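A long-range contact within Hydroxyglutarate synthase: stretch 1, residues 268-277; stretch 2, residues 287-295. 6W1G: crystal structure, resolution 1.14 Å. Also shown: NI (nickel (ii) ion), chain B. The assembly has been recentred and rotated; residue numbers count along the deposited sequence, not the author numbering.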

ATOM      1  N   SER A 268     -10.578   9.338  -0.091  1.00 14.64           N
ATOM      2  CA  SER A 268     -11.571   8.300   0.144  1.00 14.86           C
ATOM      3  C   SER A 268     -12.951   8.774  -0.289  1.00 14.17           C
ATOM      4  O   SER A 268     -13.193   9.969  -0.522  1.00 14.71           O
ATOM      5  CB  SER A 268     -11.605   7.883   1.643  1.00 18.07           C
ATOM      6  OG  SER A 268     -12.015   9.003   2.417  1.00 23.15           O
ATOM      7  N   PHE A 269     -13.844   7.794  -0.409  1.00 13.05           N
ATOM      8  CA  PHE A 269     -15.228   8.077  -0.797  1.00 13.34           C
ATOM      9  C   PHE A 269     -16.110   6.966  -0.266  1.00 13.03           C
ATOM     10  O   PHE A 269     -15.656   5.850   0.005  1.00 15.33           O
ATOM     11  CB  PHE A 269     -15.338   8.173  -2.319  1.00 14.20           C
ATOM     12  CG  PHE A 269     -14.907   6.952  -3.077  1.00 14.71           C
ATOM     13  CD1 PHE A 269     -13.576   6.761  -3.445  1.00 16.64           C
ATOM     14  CD2 PHE A 269     -15.832   5.984  -3.438  1.00 15.30           C
ATOM     15  CE1 PHE A 269     -13.202   5.633  -4.130  1.00 16.93           C
ATOM     16  CE2 PHE A 269     -15.460   4.871  -4.124  1.00 16.07           C
ATOM     17  CZ  PHE A 269     -14.140   4.698  -4.483  1.00 18.79           C
ATOM     18  N   LYS A 270     -17.385   7.233  -0.204  1.00 13.54           N
ATOM     19  CA  LYS A 270     -18.343   6.214   0.173  1.00 14.04           C
ATOM     20  C   LYS A 270     -18.648   5.377  -1.057  1.00 13.27           C
ATOM     21  O   LYS A 270     -19.059   5.898  -2.091  1.00 15.67           O
ATOM     22  CB  LYS A 270     -19.627   6.843   0.708  1.00 16.07           C
ATOM     23  CG  LYS A 270     -20.616   5.790   1.240  1.00 20.32           C
ATOM     24  CD  LYS A 270     -21.822   6.383   1.948  1.00 25.76           C
ATOM     25  CE  LYS A 270     -22.830   5.328   2.415  1.00 28.54           C
ATOM     26  NZ  LYS A 270     -23.975   5.985   3.067  1.00 34.78           N
ATOM     27  N   ALA A 271     -18.468   4.062  -0.939  1.00 13.46           N
ATOM     28  CA  ALA A 271     -18.612   3.177  -2.083  1.00 13.85           C
ATOM     29  C   ALA A 271     -19.911   2.408  -2.106  1.00 14.32           C
ATOM     30  O   ALA A 271     -20.439   2.162  -3.192  1.00 16.00           O
ATOM     31  CB  ALA A 271     -17.452   2.198  -2.160  1.00 16.10           C
ATOM     32  N   LEU A 272     -20.451   1.994  -0.954  1.00 13.50           N
ATOM     33  CA  LEU A 272     -21.678   1.205  -0.934  1.00 13.60           C
ATOM     34  C   LEU A 272     -22.267   1.214   0.473  1.00 14.45           C
ATOM     35  O   LEU A 272     -21.533   1.108   1.462  1.00 16.80           O
ATOM     36  CB  LEU A 272     -21.384  -0.235  -1.381  1.00 13.88           C
ATOM     37  CG  LEU A 272     -22.597  -1.142  -1.527  1.00 13.78           C
ATOM     38  CD1 LEU A 272     -23.435  -0.762  -2.695  1.00 16.78           C
ATOM     39  CD2 LEU A 272     -22.111  -2.571  -1.670  1.00 16.67           C
ATOM     40  N   GLN A 273     -23.587   1.315   0.574  1.00 15.03           N
ATOM     41  CA  GLN A 273     -24.273   1.075   1.838  1.00 16.79           C
ATOM     42  C   GLN A 273     -24.668  -0.398   1.909  1.00 18.16           C
ATOM     43  O   GLN A 273     -25.445  -0.877   1.082  1.00 21.02           O
ATOM     44  CB  GLN A 273     -25.499   1.964   1.958  1.00 19.10           C
ATOM     45  CG  GLN A 273     -26.118   1.994   3.354  1.00 23.19           C
ATOM     46  CD  GLN A 273     -25.258   2.657   4.445  1.00 30.58           C
ATOM     47  OE1 GLN A 273     -24.146   3.137   4.204  1.00 34.19           O
ATOM     48  NE2 GLN A 273     -25.802   2.690   5.660  1.00 34.76           N
ATOM     49  N   GLU A 274     -24.113  -1.116   2.859  1.00 20.74           N
ATOM     50  CA  GLU A 274     -24.413  -2.533   3.027  1.00 22.89           C
ATOM     51  C   GLU A 274     -25.383  -2.741   4.187  1.00 27.05           C
ATOM     52  O   GLU A 274     -25.572  -1.885   5.054  1.00 27.85           O
ATOM     53  CB  GLU A 274     -23.136  -3.330   3.268  1.00 23.05           C
ATOM     54  CG  GLU A 274     -22.577  -3.936   1.976  1.00 22.77           C
ATOM     55  CD  GLU A 274     -23.529  -4.963   1.331  1.00 22.19           C
ATOM     56  OE1 GLU A 274     -24.583  -5.281   1.917  1.00 26.37           O
ATOM     57  OE2 GLU A 274     -23.197  -5.473   0.230  1.00 22.97           O
ATOM     58  N   THR A 275     -26.017  -3.893   4.180  1.00 31.61           N
ATOM     59  CA  THR A 275     -26.914  -4.280   5.258  1.00 34.79           C
ATOM     60  C   THR A 275     -26.239  -5.388   6.044  1.00 31.42           C
ATOM     61  O   THR A 275     -25.517  -6.211   5.474  1.00 33.62           O
ATOM     62  CB  THR A 275     -28.261  -4.690   4.687  1.00 39.84           C
ATOM     63  OG1 THR A 275     -28.036  -5.516   3.547  1.00 44.72           O
ATOM     64  CG2 THR A 275     -29.026  -3.433   4.267  1.00 40.31           C
ATOM     65  N   VAL A 276     -26.406  -5.343   7.352  1.00 28.27           N
ATOM     66  CA  VAL A 276     -25.882  -6.351   8.261  1.00 29.49           C
ATOM     67  C   VAL A 276     -27.080  -7.057   8.864  1.00 30.98           C
ATOM     68  O   VAL A 276     -28.004  -6.400   9.359  1.00 31.52           O
ATOM     69  CB  VAL A 276     -25.050  -5.697   9.373  1.00 33.38           C
ATOM     70  CG1 VAL A 276     -24.411  -6.764  10.259  1.00 33.88           C
ATOM     71  CG2 VAL A 276     -24.015  -4.754   8.807  1.00 35.63           C
ATOM     72  N   ALA A 277     -27.069  -8.383   8.831  1.00 30.01           N
ATOM     73  CA  ALA A 277     -28.173  -9.167   9.366  1.00 31.43           C
ATOM     74  C   ALA A 277     -27.775  -9.867  10.657  1.00 32.04           C
ATOM     75  O   ALA A 277     -26.712 -10.476  10.737  1.00 29.88           O
ATOM     76  CB  ALA A 277     -28.585 -10.234   8.357  1.00 31.94           C
ATOM     77  N   SER A 287     -28.594  -2.079  11.249  1.00 47.44           N
ATOM     78  CA  SER A 287     -28.507  -3.174  10.292  1.00 44.27           C
ATOM     79  C   SER A 287     -27.986  -2.652   8.956  1.00 40.77           C
ATOM     80  O   SER A 287     -28.270  -3.239   7.920  1.00 42.31           O
ATOM     81  CB  SER A 287     -29.875  -3.816  10.056  1.00 46.60           C
ATOM     82  OG  SER A 287     -30.568  -3.978  11.277  1.00 48.96           O
ATOM     83  N   HIS A 288     -27.291  -1.512   8.982  1.00 37.62           N
ATOM     84  CA  HIS A 288     -26.612  -0.991   7.796  1.00 35.18           C
ATOM     85  C   HIS A 288     -25.217  -0.510   8.154  1.00 32.01           C
ATOM     86  O   HIS A 288     -24.978  -0.010   9.256  1.00 33.98           O
ATOM     87  CB  HIS A 288     -27.380   0.175   7.142  1.00 40.56           C
ATOM     88  CG  HIS A 288     -28.776  -0.181   6.748  1.00 46.97           C
ATOM     89  ND1 HIS A 288     -29.744  -0.515   7.669  1.00 48.92           N
ATOM     90  CD2 HIS A 288     -29.357  -0.294   5.529  1.00 50.48           C
ATOM     91  CE1 HIS A 288     -30.867  -0.805   7.037  1.00 50.91           C
ATOM     92  NE2 HIS A 288     -30.659  -0.681   5.738  1.00 51.62           N
ATOM     93  N   THR A 289     -24.294  -0.644   7.193  1.00 28.03           N
ATOM     94  CA  THR A 289     -22.913  -0.242   7.400  1.00 24.15           C
ATOM     95  C   THR A 289     -22.284   0.136   6.070  1.00 20.96           C
ATOM     96  O   THR A 289     -22.529  -0.497   5.040  1.00 23.03           O
ATOM     97  CB  THR A 289     -22.091  -1.356   8.052  1.00 26.13           C
ATOM     98  OG1 THR A 289     -20.778  -0.874   8.376  1.00 31.79           O
ATOM     99  CG2 THR A 289     -21.924  -2.532   7.112  1.00 25.94           C
ATOM    100  N   ALA A 290     -21.440   1.137   6.098  1.00 19.53           N
ATOM    101  CA  ALA A 290     -20.901   1.682   4.874  1.00 18.16           C
ATOM    102  C   ALA A 290     -19.607   0.988   4.509  1.00 16.39           C
ATOM    103  O   ALA A 290     -18.798   0.650   5.382  1.00 20.12           O
ATOM    104  CB  ALA A 290     -20.653   3.184   5.031  1.00 21.48           C
ATOM    105  N   ARG A 291     -19.435   0.759   3.208  1.00 13.78           N
ATOM    106  CA  ARG A 291     -18.161   0.344   2.637  1.00 13.33           C
ATOM    107  C   ARG A 291     -17.562   1.547   1.952  1.00 13.27           C
ATOM    108  O   ARG A 291     -18.261   2.239   1.185  1.00 14.84           O
ATOM    109  CB  ARG A 291     -18.321  -0.789   1.628  1.00 13.66           C
ATOM    110  CG  ARG A 291     -18.960  -2.020   2.263  1.00 14.34           C
ATOM    111  CD  ARG A 291     -18.827  -3.255   1.358  1.00 14.43           C
ATOM    112  NE  ARG A 291     -17.476  -3.786   1.429  1.00 14.07           N
ATOM    113  CZ  ARG A 291     -17.105  -4.940   0.873  1.00 13.15           C
ATOM    114  NH1 ARG A 291     -17.949  -5.618   0.094  1.00 13.11           N
ATOM    115  NH2 ARG A 291     -15.847  -5.354   1.031  1.00 14.29           N
ATOM    116  N   PHE A 292     -16.310   1.846   2.261  1.00 13.89           N
ATOM    117  CA  PHE A 292     -15.634   3.006   1.719  1.00 14.63           C
ATOM    118  C   PHE A 292     -14.543   2.591   0.760  1.00 14.39           C
ATOM    119  O   PHE A 292     -13.883   1.572   0.933  1.00 17.89           O
ATOM    120  CB  PHE A 292     -15.004   3.810   2.818  1.00 16.46           C
ATOM    121  CG  PHE A 292     -15.996   4.418   3.753  1.00 20.14           C
ATOM    122  CD1 PHE A 292     -16.577   5.641   3.470  1.00 21.17           C
ATOM    123  CD2 PHE A 292     -16.384   3.756   4.913  1.00 25.19           C
ATOM    124  CE1 PHE A 292     -17.515   6.199   4.341  1.00 23.59           C
ATOM    125  CE2 PHE A 292     -17.299   4.330   5.775  1.00 27.29           C
ATOM    126  CZ  PHE A 292     -17.872   5.535   5.483  1.00 26.61           C
ATOM    127  N   GLY A 293     -14.331   3.409  -0.252  1.00 13.66           N
ATOM    128  CA  GLY A 293     -13.280   3.210  -1.223  1.00 13.16           C
ATOM    129  C   GLY A 293     -12.185   4.244  -1.050  1.00 12.58           C
ATOM    130  O   GLY A 293     -12.239   5.174  -0.247  1.00 14.05           O
ATOM    131  N   GLU A 294     -11.112   4.009  -1.811  1.00 12.79           N
ATOM    132  CA  GLU A 294      -9.913   4.838  -1.754  1.00 12.11           C
ATOM    133  C   GLU A 294      -9.265   4.899  -3.121  1.00 11.75           C
ATOM    134  O   GLU A 294      -9.390   3.976  -3.955  1.00 12.56           O
ATOM    135  CB  GLU A 294      -8.952   4.243  -0.720  1.00 13.09           C
ATOM    136  CG  GLU A 294      -7.660   4.999  -0.494  1.00 13.24           C
ATOM    137  CD  GLU A 294      -6.874   4.347   0.613  1.00 14.25           C
ATOM    138  OE1 GLU A 294      -6.204   3.322   0.379  1.00 14.31           O
ATOM    139  OE2 GLU A 294      -6.944   4.837   1.760  1.00 18.17           O
ATOM    140  N   ILE A 295      -8.537   5.983  -3.350  1.00 11.39           N
ATOM    141  CA  ILE A 295      -7.719   6.172  -4.544  1.00 11.41           C
ATOM    142  C   ILE A 295      -6.378   6.722  -4.085  1.00 10.85           C
ATOM    143  O   ILE A 295      -6.314   7.524  -3.157  1.00 11.86           O
ATOM    144  CB  ILE A 295      -8.437   7.136  -5.544  1.00 12.20           C
ATOM    145  CG1 ILE A 295      -7.665   7.338  -6.814  1.00 14.01           C
ATOM    146  CG2 ILE A 295      -8.761   8.492  -4.916  1.00 15.48           C
ATOM    147  CD1 ILE A 295      -7.456   6.108  -7.626  1.00 13.57           C
TER
HETATM  148 NI    NI B 500      -5.459   2.060   1.840  0.86 13.70          NI
HETATM  149  O   HOH W   1     -20.692  -5.571  -0.860  1.00 16.82           O
HETATM  150  O   HOH W   2      -5.837   3.504   3.565  1.00 23.51           O
HETATM  151  O   HOH W   3      -4.682   0.965   3.524  1.00 17.90           O
HETATM  152  O   HOH W   4      -3.714   3.058   2.194  1.00 21.27           O

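Two antiparallel strands, 268-275 and 288-295, pair mainly through their backbones. F269 and G293 exchange two hydrogen bonds, F269 N to G293 O at 3.1 Å and G293 N to F269 O at 2.8 Å. E274 and T289 do the same, with both N to O distances 2.8 Å. V276 N extends the ladder to S287 O at 2.9 Å.

The register shifts by one between K270 and L272, a beta bulge. There R291 O accepts from both A271 N (2.8 Å) and L272 N (3.1 Å). R291 N returns a nearly linear bond to L272 O (2.8 Å).

CA-H...O contacts supplement the ladder, the shortest being H288 CA to E274 O at 3.1 Å.

G293 packs over one face of the F269 ring, its CA 3.9 Å from the ring centroid. The absence of a side chain matters here: an ideal CB on G293 would lie 2.4 Å from F269 CZ, a clash.

Among apolar contacts, V276 CG2 meets T289 CG2 at 3.5 Å. T275 CG2 lies 3.4 Å from H288 CD2.

Water 1 links two side chains of opposite charge. It donates to E274 OE2 (2.7 Å) and accepts from R291 NH1 (2.9 Å).

E294 OE1 binds the nickel ion NI at 2.1 Å. E294 OE2 accepts from water 2 at 2.5 Å, itself a nickel ligand.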